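Local coordinates for protein glutathione S-transferase (Pseudomonas protegens, PDB 4IKH) that binds two glutathione molecules and probably acts as a glutathione transferase of the GST superfamily, at residues A[132-141]-A[191-201]. Sequence-based numbering, arbitrary orientation.
With GSH (glutathione), chain D.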
loop_
_atom_site.group_PDB
_atom_site.type_symbol
_atom_site.label_atom_id
_atom_site.label_comp_id
_atom_site.label_asym_id
_atom_site.label_seq_id
_atom_site.Cartn_x
_atom_site.Cartn_y
_atom_site.Cartn_z
ATOM N N PHE A 132 -2.967 0.252 12.017
ATOM C CA PHE A 132 -3.359 -0.718 13.043
ATOM C C PHE A 132 -2.089 -1.339 13.638
ATOM O O PHE A 132 -2.030 -1.646 14.820
ATOM C CB PHE A 132 -4.265 -1.833 12.477
ATOM C CG PHE A 132 -5.681 -1.392 12.136
ATOM C CD1 PHE A 132 -6.046 -0.050 12.142
ATOM C CD2 PHE A 132 -6.650 -2.343 11.812
ATOM C CE1 PHE A 132 -7.335 0.342 11.813
ATOM C CE2 PHE A 132 -7.953 -1.955 11.489
ATOM C CZ PHE A 132 -8.292 -0.614 11.493
ATOM N N GLY A 133 -1.072 -1.528 12.803
ATOM C CA GLY A 133 0.207 -2.046 13.263
ATOM C C GLY A 133 0.824 -1.171 14.340
ATOM O O GLY A 133 1.420 -1.677 15.298
ATOM N N GLN A 134 0.680 0.145 14.197
ATOM C CA GLN A 134 1.192 1.052 15.216
ATOM C C GLN A 134 0.375 0.946 16.516
ATOM O O GLN A 134 0.927 1.081 17.615
ATOM C CB GLN A 134 1.214 2.493 14.707
ATOM C CG GLN A 134 2.073 2.704 13.451
ATOM C CD GLN A 134 3.262 1.763 13.392
ATOM O OE1 GLN A 134 3.291 0.841 12.575
ATOM N NE2 GLN A 134 4.239 1.977 14.271
ATOM N N VAL A 135 -0.930 0.701 16.405
ATOM C CA VAL A 135 -1.744 0.518 17.608
ATOM C C VAL A 135 -1.236 -0.706 18.372
ATOM O O VAL A 135 -1.138 -0.691 19.608
ATOM C CB VAL A 135 -3.253 0.336 17.293
ATOM C CG1 VAL A 135 -4.018 0.042 18.562
ATOM C CG2 VAL A 135 -3.818 1.571 16.639
ATOM N N GLY A 136 -0.906 -1.766 17.634
ATOM C CA GLY A 136 -0.356 -2.966 18.244
ATOM C C GLY A 136 0.960 -2.729 18.981
ATOM O O GLY A 136 1.176 -3.265 20.073
ATOM N N PHE A 137 1.845 -1.928 18.400
ATOM C CA PHE A 137 3.100 -1.634 19.077
ATOM C C PHE A 137 2.845 -0.915 20.400
ATOM O O PHE A 137 3.378 -1.303 21.443
ATOM C CB PHE A 137 4.040 -0.804 18.194
ATOM C CG PHE A 137 5.343 -0.438 18.877
ATOM C CD1 PHE A 137 6.362 -1.369 19.002
ATOM C CD2 PHE A 137 5.534 0.833 19.410
ATOM C CE1 PHE A 137 7.566 -1.038 19.637
ATOM C CE2 PHE A 137 6.731 1.173 20.045
ATOM C CZ PHE A 137 7.741 0.235 20.160
ATOM N N PHE A 138 2.008 0.116 20.365
ATOM C CA PHE A 138 1.784 0.941 21.552
ATOM C C PHE A 138 0.789 0.398 22.584
ATOM O O PHE A 138 0.651 0.977 23.663
ATOM C CB PHE A 138 1.416 2.372 21.146
ATOM C CG PHE A 138 2.562 3.129 20.548
ATOM C CD1 PHE A 138 3.642 3.511 21.339
ATOM C CD2 PHE A 138 2.585 3.434 19.196
ATOM C CE1 PHE A 138 4.722 4.196 20.788
ATOM C CE2 PHE A 138 3.657 4.122 18.641
ATOM C CZ PHE A 138 4.726 4.507 19.441
ATOM N N ASN A 139 0.120 -0.709 22.273
ATOM C CA ASN A 139 -0.872 -1.281 23.186
ATOM C C ASN A 139 -0.571 -2.725 23.592
ATOM O O ASN A 139 -1.035 -3.199 24.628
ATOM C CB ASN A 139 -2.274 -1.200 22.568
ATOM C CG ASN A 139 -3.375 -1.467 23.577
ATOM O OD1 ASN A 139 -3.561 -0.695 24.516
ATOM N ND2 ASN A 139 -4.121 -2.557 23.383
ATOM N N LYS A 140 0.209 -3.423 22.775
ATOM C CA LYS A 140 0.427 -4.852 22.970
ATOM C C LYS A 140 1.913 -5.177 23.158
ATOM O O LYS A 140 2.270 -6.121 23.867
ATOM C CB LYS A 140 -0.155 -5.622 21.774
ATOM C CG LYS A 140 0.020 -7.132 21.807
ATOM C CD LYS A 140 -0.720 -7.756 22.969
ATOM C CE LYS A 140 -0.675 -9.274 22.899
ATOM N NZ LYS A 140 -1.628 -9.889 23.880
ATOM N N PHE A 141 2.777 -4.378 22.538
ATOM C CA PHE A 141 4.206 -4.671 22.533
ATOM C C PHE A 141 5.012 -3.644 23.324
ATOM O O PHE A 141 4.479 -2.993 24.227
ATOM C CB PHE A 141 4.713 -4.787 21.095
ATOM C CG PHE A 141 3.970 -5.807 20.284
ATOM C CD1 PHE A 141 3.777 -7.092 20.771
ATOM C CD2 PHE A 141 3.436 -5.476 19.046
ATOM C CE1 PHE A 141 3.080 -8.035 20.031
ATOM C CE2 PHE A 141 2.736 -6.414 18.302
ATOM C CZ PHE A 141 2.559 -7.693 18.795
ATOM N N TRP A 191 -7.139 -7.733 9.224
ATOM C CA TRP A 191 -6.572 -6.681 10.071
ATOM C C TRP A 191 -7.558 -6.168 11.121
ATOM O O TRP A 191 -7.175 -5.893 12.258
ATOM C CB TRP A 191 -6.060 -5.520 9.224
ATOM C CG TRP A 191 -4.576 -5.613 8.944
ATOM C CD1 TRP A 191 -3.976 -5.945 7.759
ATOM C CD2 TRP A 191 -3.517 -5.392 9.882
ATOM N NE1 TRP A 191 -2.604 -5.931 7.904
ATOM C CE2 TRP A 191 -2.299 -5.593 9.196
ATOM C CE3 TRP A 191 -3.480 -5.040 11.236
ATOM C CZ2 TRP A 191 -1.059 -5.455 9.821
ATOM C CZ3 TRP A 191 -2.252 -4.900 11.853
ATOM C CH2 TRP A 191 -1.054 -5.104 11.143
ATOM N N ILE A 192 -8.826 -6.024 10.739
ATOM C CA ILE A 192 -9.846 -5.602 11.692
ATOM C C ILE A 192 -9.985 -6.669 12.762
ATOM O O ILE A 192 -10.032 -6.360 13.957
ATOM C CB ILE A 192 -11.176 -5.304 10.997
ATOM C CG1 ILE A 192 -10.958 -4.175 9.981
ATOM C CG2 ILE A 192 -12.231 -4.887 12.013
ATOM C CD1 ILE A 192 -12.023 -4.104 8.937
ATOM N N ARG A 193 -9.994 -7.929 12.337
ATOM C CA ARG A 193 -9.985 -9.056 13.270
ATOM C C ARG A 193 -8.804 -8.991 14.240
ATOM O O ARG A 193 -8.947 -9.208 15.437
ATOM C CB ARG A 193 -9.921 -10.368 12.485
ATOM C CG ARG A 193 -9.773 -11.612 13.349
ATOM C CD ARG A 193 -9.810 -12.865 12.490
ATOM N NE ARG A 193 -9.677 -14.082 13.286
ATOM C CZ ARG A 193 -8.516 -14.650 13.590
ATOM N NH1 ARG A 193 -7.380 -14.113 13.175
ATOM N NH2 ARG A 193 -8.488 -15.758 14.311
ATOM N N ASN A 194 -7.625 -8.685 13.721
ATOM C CA ASN A 194 -6.440 -8.709 14.554
ATOM C C ASN A 194 -6.442 -7.540 15.543
ATOM O O ASN A 194 -6.036 -7.694 16.691
ATOM C CB ASN A 194 -5.188 -8.697 13.671
ATOM C CG ASN A 194 -3.900 -8.763 14.474
ATOM O OD1 ASN A 194 -3.506 -9.826 14.962
ATOM N ND2 ASN A 194 -3.227 -7.628 14.597
ATOM N N LEU A 195 -6.914 -6.378 15.099
ATOM C CA LEU A 195 -6.973 -5.198 15.964
ATOM C C LEU A 195 -7.781 -5.473 17.233
ATOM O O LEU A 195 -7.368 -5.115 18.346
ATOM C CB LEU A 195 -7.599 -4.022 15.207
ATOM C CG LEU A 195 -7.650 -2.675 15.938
ATOM C CD1 LEU A 195 -6.235 -2.118 16.102
ATOM C CD2 LEU A 195 -8.531 -1.674 15.200
ATOM N N ILE A 196 -8.930 -6.124 17.061
ATOM C CA ILE A 196 -9.849 -6.350 18.181
ATOM C C ILE A 196 -9.639 -7.692 18.890
ATOM O O ILE A 196 -10.155 -7.902 19.989
ATOM C CB ILE A 196 -11.331 -6.204 17.749
ATOM C CG1 ILE A 196 -11.754 -7.328 16.807
ATOM C CG2 ILE A 196 -11.566 -4.852 17.080
ATOM C CD1 ILE A 196 -13.160 -7.118 16.244
ATOM N N GLY A 197 -8.899 -8.598 18.261
ATOM C CA GLY A 197 -8.526 -9.841 18.909
ATOM C C GLY A 197 -7.141 -9.743 19.535
ATOM O O GLY A 197 -6.997 -9.313 20.685
ATOM N N PHE A 198 -6.116 -10.122 18.773
ATOM C CA PHE A 198 -4.747 -10.214 19.293
ATOM C C PHE A 198 -4.235 -8.915 19.930
ATOM O O PHE A 198 -3.567 -8.939 20.970
ATOM C CB PHE A 198 -3.798 -10.661 18.172
ATOM C CG PHE A 198 -2.407 -11.003 18.641
ATOM C CD1 PHE A 198 -2.209 -11.916 19.670
ATOM C CD2 PHE A 198 -1.296 -10.438 18.030
ATOM C CE1 PHE A 198 -0.934 -12.243 20.097
ATOM C CE2 PHE A 198 -0.009 -10.760 18.452
ATOM C CZ PHE A 198 0.168 -11.665 19.488
ATOM N N TYR A 199 -4.544 -7.789 19.295
ATOM C CA TYR A 199 -4.091 -6.482 19.765
ATOM C C TYR A 199 -4.909 -5.956 20.948
ATOM O O TYR A 199 -4.505 -4.986 21.600
ATOM C CB TYR A 199 -4.126 -5.469 18.624
ATOM C CG TYR A 199 -2.990 -5.601 17.637
ATOM C CD1 TYR A 199 -2.007 -6.571 17.798
ATOM C CD2 TYR A 199 -2.887 -4.736 16.551
ATOM C CE1 TYR A 199 -0.965 -6.684 16.903
ATOM C CE2 TYR A 199 -1.842 -4.842 15.649
ATOM C CZ TYR A 199 -0.883 -5.815 15.830
ATOM O OH TYR A 199 0.168 -5.923 14.933
ATOM N N GLU A 200 -6.057 -6.582 21.211
ATOM C CA GLU A 200 -6.904 -6.222 22.352
ATOM C C GLU A 200 -7.341 -4.751 22.363
ATOM O O GLU A 200 -7.523 -4.157 23.429
ATOM C CB GLU A 200 -6.201 -6.576 23.672
ATOM C CG GLU A 200 -5.896 -8.064 23.843
ATOM C CD GLU A 200 -5.144 -8.373 25.129
ATOM O OE1 GLU A 200 -4.276 -7.566 25.532
ATOM O OE2 GLU A 200 -5.422 -9.425 25.741
ATOM N N ALA A 201 -7.538 -4.178 21.180
ATOM C CA ALA A 201 -7.834 -2.753 21.056
ATOM C C ALA A 201 -9.290 -2.484 20.688
ATOM O O ALA A 201 -9.637 -1.369 20.274
ATOM C CB ALA A 201 -6.908 -2.119 20.022
HETATM N N1 GSH D . 8.961 -5.593 14.745
HETATM C CA1 GSH D . 8.563 -4.673 13.747
HETATM C C1 GSH D . 7.859 -3.504 14.362
HETATM O O11 GSH D . 8.012 -3.239 15.592
HETATM O O12 GSH D . 7.106 -2.771 13.650
HETATM C CB1 GSH D . 7.644 -5.368 12.800
HETATM C CG1 GSH D . 6.412 -5.927 13.523
HETATM C CD1 GSH D . 5.390 -6.161 12.432
HETATM O OE1 GSH D . 5.789 -6.524 11.344
HETATM N N2 GSH D . 3.957 -5.931 12.655
HETATM C CA2 GSH D . 3.030 -6.149 11.580
HETATM C C2 GSH D . 2.660 -4.813 10.948
HETATM O O2 GSH D . 2.527 -3.804 11.661
HETATM C CB2 GSH D . 1.792 -6.814 12.090
HETATM S SG2 GSH D . 2.146 -8.437 12.703
HETATM N N3 GSH D . 2.449 -4.665 9.511
HETATM C CA3 GSH D . 2.092 -3.346 8.985
HETATM C C3 GSH D . 1.413 -3.422 7.647
HETATM O O31 GSH D . 0.836 -4.467 7.262
HETATM O O32 GSH D . 1.409 -2.430 6.884
#
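The Y199 ring lies between G136 and N194: CA of G136 sits 3.5 Å from the ring centroid and 12° off the normal, a CH-pi contact, while ND2 of N194 covers the opposite face. Because a CB on G136 would run into CZ of Y199, the approach depends on the glycine. With CG anti to the carbonyl carbon (chi1 -72°), F132 turns a ring face to L195, whose CD2 stands 3.8 Å from the ring centroid, with CG1 of I192 at the ring edge. Separately, CB of F132 meets CE3 of W191 at 3.5 Å. OH of Y199 lies 3.4 Å from CB2 of the glutathione cysteine, and CZ2 of W191 lies 3.3 Å from O31 of the glycine carboxylate of glutathione, so both rings line this pocket. Replacing Y199 by an alanine is likely to open a gap between G136 and N194 and take away the OH beside CB2 and SG2 of glutathione. Beyond the ring, ND2 of N139 donates to O of Y199 (3.0 Å), a moderately bent bond with the acceptor in the amide plane of N139. The two helix segments run nearly parallel (15°) within the all-helical C-terminal domain; helix 150-170 packs on F132, and helix 31-43 of the thioredoxin-like domain meets W191, whose NE1 is hydrogen-bonded to OD1 of N32.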